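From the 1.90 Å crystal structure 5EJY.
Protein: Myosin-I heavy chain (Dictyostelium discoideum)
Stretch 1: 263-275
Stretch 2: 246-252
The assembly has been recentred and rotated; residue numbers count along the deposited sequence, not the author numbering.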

# COMPACT_ATOMS: atom_id res chain seq x y z
N LYS A 263 -3.11 2.39 -3.40
CA LYS A 263 -2.42 3.56 -2.84
C LYS A 263 -1.84 3.23 -1.48
O LYS A 263 -2.54 2.72 -0.61
CB LYS A 263 -3.39 4.73 -2.70
CG LYS A 263 -3.67 5.50 -4.00
CD LYS A 263 -4.48 4.66 -4.97
CE LYS A 263 -4.57 5.33 -6.35
NZ LYS A 263 -5.33 4.41 -7.28
N LEU A 264 -0.56 3.53 -1.27
CA LEU A 264 0.03 3.24 0.03
C LEU A 264 -0.65 4.00 1.15
O LEU A 264 -0.74 3.49 2.26
CB LEU A 264 1.55 3.51 0.05
CG LEU A 264 2.43 2.71 -0.91
CD1 LEU A 264 3.92 2.92 -0.55
CD2 LEU A 264 2.09 1.24 -0.90
N CYS A 265 -1.13 5.22 0.89
CA CYS A 265 -1.86 5.94 1.93
C CYS A 265 -3.15 5.23 2.38
O CYS A 265 -3.56 5.35 3.54
CB CYS A 265 -2.15 7.39 1.51
SG CYS A 265 -0.69 8.45 1.57
N ASP A 266 -3.78 4.48 1.47
CA ASP A 266 -4.94 3.68 1.87
C ASP A 266 -4.54 2.61 2.90
O ASP A 266 -5.32 2.24 3.78
CB ASP A 266 -5.61 3.02 0.65
CG ASP A 266 -6.49 3.98 -0.14
OD1 ASP A 266 -6.85 5.05 0.39
OD2 ASP A 266 -6.84 3.65 -1.30
N VAL A 267 -3.32 2.10 2.78
CA VAL A 267 -2.85 1.11 3.76
C VAL A 267 -2.71 1.78 5.13
O VAL A 267 -3.14 1.22 6.14
CB VAL A 267 -1.52 0.45 3.32
CG1 VAL A 267 -1.02 -0.54 4.39
CG2 VAL A 267 -1.71 -0.28 2.00
N LEU A 268 -2.14 2.99 5.16
CA LEU A 268 -2.06 3.75 6.42
C LEU A 268 -3.44 3.94 7.08
O LEU A 268 -3.56 3.87 8.31
CB LEU A 268 -1.40 5.11 6.19
CG LEU A 268 0.06 5.13 5.72
CD1 LEU A 268 0.53 6.58 5.51
CD2 LEU A 268 0.97 4.40 6.71
N SER A 269 -4.46 4.21 6.28
CA SER A 269 -5.83 4.31 6.79
C SER A 269 -6.27 3.01 7.45
O SER A 269 -6.90 3.02 8.51
CB SER A 269 -6.80 4.66 5.66
OG SER A 269 -6.41 5.87 5.03
N LYS A 270 -5.95 1.89 6.82
CA LYS A 270 -6.32 0.58 7.37
C LYS A 270 -5.65 0.31 8.71
O LYS A 270 -6.24 -0.29 9.62
CB LYS A 270 -5.98 -0.55 6.40
CG LYS A 270 -6.79 -0.54 5.13
CD LYS A 270 -6.99 -1.95 4.59
CE LYS A 270 -5.72 -2.78 4.69
NZ LYS A 270 -5.84 -4.07 3.94
N VAL A 271 -4.40 0.75 8.81
CA VAL A 271 -3.63 0.63 10.04
C VAL A 271 -4.29 1.39 11.17
O VAL A 271 -4.46 0.87 12.27
CB VAL A 271 -2.17 1.11 9.84
CG1 VAL A 271 -1.43 1.18 11.19
CG2 VAL A 271 -1.45 0.19 8.88
N GLU A 272 -4.68 2.62 10.87
CA GLU A 272 -5.39 3.45 11.84
C GLU A 272 -6.73 2.79 12.21
O GLU A 272 -7.11 2.78 13.39
CB GLU A 272 -5.61 4.85 11.26
CG GLU A 272 -6.20 5.84 12.24
CD GLU A 272 -6.40 7.22 11.63
OE1 GLU A 272 -7.40 7.42 10.92
OE2 GLU A 272 -5.54 8.09 11.85
N ASN A 273 -7.44 2.25 11.22
CA ASN A 273 -8.71 1.57 11.48
C ASN A 273 -8.54 0.37 12.43
O ASN A 273 -9.35 0.18 13.35
CB ASN A 273 -9.34 1.08 10.17
CG ASN A 273 -9.83 2.22 9.30
OD1 ASN A 273 -10.04 3.33 9.78
ND2 ASN A 273 -10.03 1.95 8.01
N LEU A 274 -7.50 -0.42 12.21
CA LEU A 274 -7.23 -1.59 13.04
C LEU A 274 -6.85 -1.17 14.46
O LEU A 274 -7.29 -1.78 15.44
CB LEU A 274 -6.12 -2.46 12.43
CG LEU A 274 -5.70 -3.68 13.26
CD1 LEU A 274 -6.84 -4.70 13.34
CD2 LEU A 274 -4.44 -4.34 12.71
N GLN A 275 -6.04 -0.13 14.58
CA GLN A 275 -5.66 0.41 15.89
C GLN A 275 -6.90 0.78 16.69
O GLN A 275 -6.98 0.52 17.89
CB GLN A 275 -4.73 1.62 15.75
CG GLN A 275 -3.32 1.29 15.28
CD GLN A 275 -2.50 2.55 14.99
NE2 GLN A 275 -1.17 2.41 15.05
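Stretch 2, residues 246-252: TIIESFN

Residues 246-251 form an extended strand that runs alongside the helix of stretch 1 in the same direction: the two axes are parallel to within 2° and approach to 10.4 Å, a gap that side chains must fill. Alternation along the strand decides which residues can do so. Ile 247, Glu 249 and Phe 251 direct their CA-to-CB bonds toward the helix, whereas Ile 248 points away. From stretch 1 the contacts come from Leu 264, Val 267, Lys 270, Val 271 and Leu 274, whose spacing of three, three, one and three residues keeps them on one side.

At the start, Leu 264 (chi1 m, chi2 t) leaves its backbone sideways, but its extended rotamer brings the end of the chain nearer, so that CD1 lies 4.2 Å from CD1 of Ile 247. Ile 247 adopts the same m, t combination, which carries its CD1 outward to this loose apolar contact.

Glu 249 sits opposite Val 267, their CA atoms 7.6 Å apart. With chi1 p and chi2 t its carboxylate reaches the helix: OE2 lies 3.6 Å from CG2 of Val 267, and OE1 accepts a hydrogen bond from NZ of Lys 270 at 3.2 Å, part of a salt bridge. The methyl of Val 267 packs against the carboxylate without offering it a polar partner, while the long lysine, bent at chi3 (m) and with chi2 between wells, brings its ammonium group to it. The pairing balances the charge of a buried glutamate.

Phe 251 (chi1 m, chi2 -88°) has the largest area covered by the other stretch. Its ring touches two residues three apart on the helix, with CZ 3.5 Å from CG2 of Val 271 and CD1 3.5 Å from CD2 of Leu 274. Both methyl groups approach the ring obliquely; Leu 274 reaches it through the t, p rotamer.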

# COMPACT_ATOMS: atom_id res chain seq x y z
N THR A 246 8.04 -5.83 -4.97
CA THR A 246 6.89 -4.98 -4.67
C THR A 246 6.93 -4.67 -3.20
O THR A 246 7.75 -5.22 -2.46
CB THR A 246 5.51 -5.66 -4.96
OG1 THR A 246 5.25 -6.71 -4.00
CG2 THR A 246 5.47 -6.24 -6.38
N ILE A 247 6.03 -3.80 -2.76
CA ILE A 247 5.92 -3.48 -1.35
C ILE A 247 4.67 -4.18 -0.85
O ILE A 247 3.61 -4.07 -1.47
CB ILE A 247 5.78 -1.95 -1.14
CG1 ILE A 247 7.08 -1.25 -1.59
CG2 ILE A 247 5.50 -1.65 0.33
CD1 ILE A 247 6.96 0.27 -1.67
N ILE A 248 4.80 -4.91 0.25
CA ILE A 248 3.66 -5.59 0.85
C ILE A 248 3.34 -5.01 2.22
O ILE A 248 4.13 -4.24 2.78
CB ILE A 248 3.89 -7.14 0.96
CG1 ILE A 248 5.14 -7.45 1.79
CG2 ILE A 248 3.98 -7.76 -0.42
CD1 ILE A 248 4.87 -7.67 3.26
N GLU A 249 2.16 -5.34 2.75
CA GLU A 249 1.80 -4.93 4.09
C GLU A 249 1.99 -6.09 5.06
O GLU A 249 1.73 -7.24 4.73
CB GLU A 249 0.37 -4.38 4.16
CG GLU A 249 -0.67 -5.28 3.59
CD GLU A 249 -2.07 -4.70 3.67
OE1 GLU A 249 -2.89 -5.26 4.42
OE2 GLU A 249 -2.37 -3.70 2.99
N SER A 250 2.46 -5.77 6.25
CA SER A 250 2.69 -6.78 7.27
C SER A 250 2.06 -6.34 8.58
O SER A 250 2.49 -5.36 9.18
CB SER A 250 4.19 -7.01 7.45
OG SER A 250 4.44 -7.97 8.47
N PHE A 251 1.03 -7.05 9.00
CA PHE A 251 0.36 -6.77 10.26
C PHE A 251 0.67 -7.89 11.23
O PHE A 251 0.24 -9.03 11.02
CB PHE A 251 -1.15 -6.69 10.07
CG PHE A 251 -1.63 -5.43 9.46
CD1 PHE A 251 -1.94 -4.34 10.25
CD2 PHE A 251 -1.81 -5.33 8.08
CE1 PHE A 251 -2.40 -3.17 9.68
CE2 PHE A 251 -2.26 -4.17 7.51
CZ PHE A 251 -2.56 -3.08 8.31
N ASN A 252 1.44 -7.59 12.27
CA ASN A 252 1.79 -8.59 13.27
C ASN A 252 2.30 -9.86 12.61
O ASN A 252 1.92 -10.97 12.98
CB ASN A 252 0.58 -8.90 14.16
CG ASN A 252 0.12 -7.68 14.96
OD1 ASN A 252 0.94 -6.91 15.45
ND2 ASN A 252 -1.19 -7.51 15.07